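Local coordinates for protein nitrilotriacetate monooxygenase (Burkholderia pseudomallei, PDB 3SDO) that probably acts as a flavin-dependent monooxygenase of the bacterial luciferase-like family, inserting oxygen from molecular oxygen into an organic substrate with FMN as cofactor, at residues D406-D410 and H411-V415. Residues are numbered along the deposited sequence; the frame is centred on the assembly and turned at random.
Sequences DDFVD and HVLPV
Phe408 meets both Val412 and Leu413, one turn further along helix 401-418. Its CB points away from that turn, but CG stands anti to the backbone N (chi1 -180°), beside the carbonyl carbon, which carries the ring on toward the two residues. Both meet it obliquely. Along one branch CD2 lies 3.8 Å from Val412 CB, and CE2 meets Val412 CG1 at 3.7 Å. Along the other, CD1 nears Leu413 CG, CE1 comes to 3.4 Å from Leu413 CD2, and CZ at the tip still touches that methyl. Beyond the helix the ring packs edge-to-face with Phe12. The Val409 and Leu413 side chains lie side by side, CG1 of the first 4.1 Å from CD1 of the second, extending this buried apolar side.

Phe408 O is gripped by two donors: Val412 N at 2.9 Å, above the carbonyl plane, and Leu413 N at 3.2 Å, almost in line with the C=O bond. The second bond spans five residues and comes just before the proline. Pro414 has no N-H to give; its CD sits 3.5 Å from Val409 O and its CG 3.4 Å from Asp410 O.

Along the outer side, Asp407 O accepts His411 N and, weakly, His411 ND1, while Asp410 CB lies over one face of the imidazole, toward its rim, in a CH-pi contact. The Asp407 and Asp410 carboxylates turn to Lys287 and Arg48 in salt bridges. The whole is a pi-type turn followed by a proline kink, in an amphipathic helix packed against the parallel barrel of a luciferase-like TIM-barrel fold.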
loop_
_atom_site.group_PDB
_atom_site.type_symbol
_atom_site.label_atom_id
_atom_site.label_comp_id
_atom_site.label_asym_id
_atom_site.label_seq_id
_atom_site.Cartn_x
_atom_site.Cartn_y
_atom_site.Cartn_z
ATOM N N ASP A 406 0.776 -25.809 -2.046
ATOM C CA ASP A 406 1.756 -26.804 -2.472
ATOM C C ASP A 406 1.056 -27.964 -3.190
ATOM O O ASP A 406 1.460 -28.352 -4.288
ATOM C CB ASP A 406 2.537 -27.374 -1.290
ATOM C CG ASP A 406 3.444 -26.352 -0.626
ATOM O OD1 ASP A 406 3.610 -25.233 -1.145
ATOM O OD2 ASP A 406 4.006 -26.681 0.419
ATOM N N ASP A 407 0.021 -28.524 -2.559
ATOM C CA ASP A 407 -0.729 -29.641 -3.163
ATOM C C ASP A 407 -1.308 -29.253 -4.501
ATOM O O ASP A 407 -1.270 -30.037 -5.473
ATOM C CB ASP A 407 -1.894 -30.089 -2.283
ATOM C CG ASP A 407 -1.455 -30.861 -1.044
ATOM O OD1 ASP A 407 -0.260 -31.182 -0.907
ATOM O OD2 ASP A 407 -2.332 -31.116 -0.181
ATOM N N PHE A 408 -1.914 -28.069 -4.556
ATOM C CA PHE A 408 -2.593 -27.660 -5.763
ATOM C C PHE A 408 -1.599 -27.506 -6.917
ATOM O O PHE A 408 -1.817 -28.036 -8.013
ATOM C CB PHE A 408 -3.391 -26.371 -5.547
ATOM C CG PHE A 408 -4.108 -25.921 -6.766
ATOM C CD1 PHE A 408 -3.514 -25.016 -7.631
ATOM C CD2 PHE A 408 -5.357 -26.445 -7.081
ATOM C CE1 PHE A 408 -4.159 -24.620 -8.789
ATOM C CE2 PHE A 408 -5.998 -26.056 -8.231
ATOM C CZ PHE A 408 -5.394 -25.144 -9.091
ATOM N N VAL A 409 -0.499 -26.799 -6.678
ATOM C CA VAL A 409 0.458 -26.544 -7.761
ATOM C C VAL A 409 1.236 -27.794 -8.156
ATOM O O VAL A 409 1.539 -27.980 -9.328
ATOM C CB VAL A 409 1.440 -25.354 -7.455
ATOM C CG1 VAL A 409 0.659 -24.062 -7.250
ATOM C CG2 VAL A 409 2.321 -25.633 -6.274
ATOM N N ASP A 410 1.551 -28.656 -7.198
ATOM C CA ASP A 410 2.335 -29.846 -7.498
ATOM C C ASP A 410 1.492 -30.977 -8.100
ATOM O O ASP A 410 1.996 -31.764 -8.900
ATOM C CB ASP A 410 3.081 -30.331 -6.246
ATOM C CG ASP A 410 4.215 -29.392 -5.831
ATOM O OD1 ASP A 410 4.570 -28.443 -6.569
ATOM O OD2 ASP A 410 4.759 -29.604 -4.749
ATOM N N HIS A 411 0.212 -31.045 -7.745
ATOM C CA HIS A 411 -0.606 -32.193 -8.114
ATOM C C HIS A 411 -1.787 -31.899 -9.020
ATOM O O HIS A 411 -2.091 -32.702 -9.870
ATOM C CB HIS A 411 -1.034 -32.945 -6.866
ATOM C CG HIS A 411 0.130 -33.421 -6.066
ATOM N ND1 HIS A 411 0.470 -32.870 -4.849
ATOM C CD2 HIS A 411 1.107 -34.308 -6.367
ATOM C CE1 HIS A 411 1.576 -33.444 -4.405
ATOM N NE2 HIS A 411 1.984 -34.318 -5.310
ATOM N N VAL A 412 -2.444 -30.758 -8.872
ATOM C CA VAL A 412 -3.582 -30.462 -9.723
ATOM C C VAL A 412 -3.193 -29.829 -11.062
ATOM O O VAL A 412 -3.643 -30.296 -12.128
ATOM C CB VAL A 412 -4.639 -29.614 -9.005
ATOM C CG1 VAL A 412 -5.796 -29.386 -9.925
ATOM C CG2 VAL A 412 -5.104 -30.332 -7.721
ATOM N N LEU A 413 -2.345 -28.798 -11.033
ATOM C CA LEU A 413 -2.016 -28.101 -12.274
ATOM C C LEU A 413 -1.422 -29.013 -13.354
ATOM O O LEU A 413 -1.778 -28.878 -14.510
ATOM C CB LEU A 413 -1.135 -26.863 -12.013
ATOM C CG LEU A 413 -1.825 -25.698 -11.270
ATOM C CD1 LEU A 413 -0.874 -24.479 -11.057
ATOM C CD2 LEU A 413 -3.101 -25.248 -12.002
ATOM N N PRO A 414 -0.508 -29.945 -12.994
ATOM C CA PRO A 414 0.047 -30.846 -14.007
ATOM C C PRO A 414 -0.982 -31.776 -14.655
ATOM O O PRO A 414 -0.848 -32.099 -15.820
ATOM C CB PRO A 414 1.087 -31.648 -13.213
ATOM C CG PRO A 414 1.472 -30.719 -12.128
ATOM C CD PRO A 414 0.193 -30.106 -11.713
ATOM N N VAL A 415 -1.993 -32.206 -13.907
ATOM C CA VAL A 415 -3.116 -32.959 -14.467
ATOM C C VAL A 415 -3.917 -32.089 -15.431
ATOM O O VAL A 415 -4.228 -32.507 -16.541
ATOM C CB VAL A 415 -4.061 -33.496 -13.358
ATOM C CG1 VAL A 415 -5.351 -34.100 -13.974
ATOM C CG2 VAL A 415 -3.317 -34.501 -12.473
#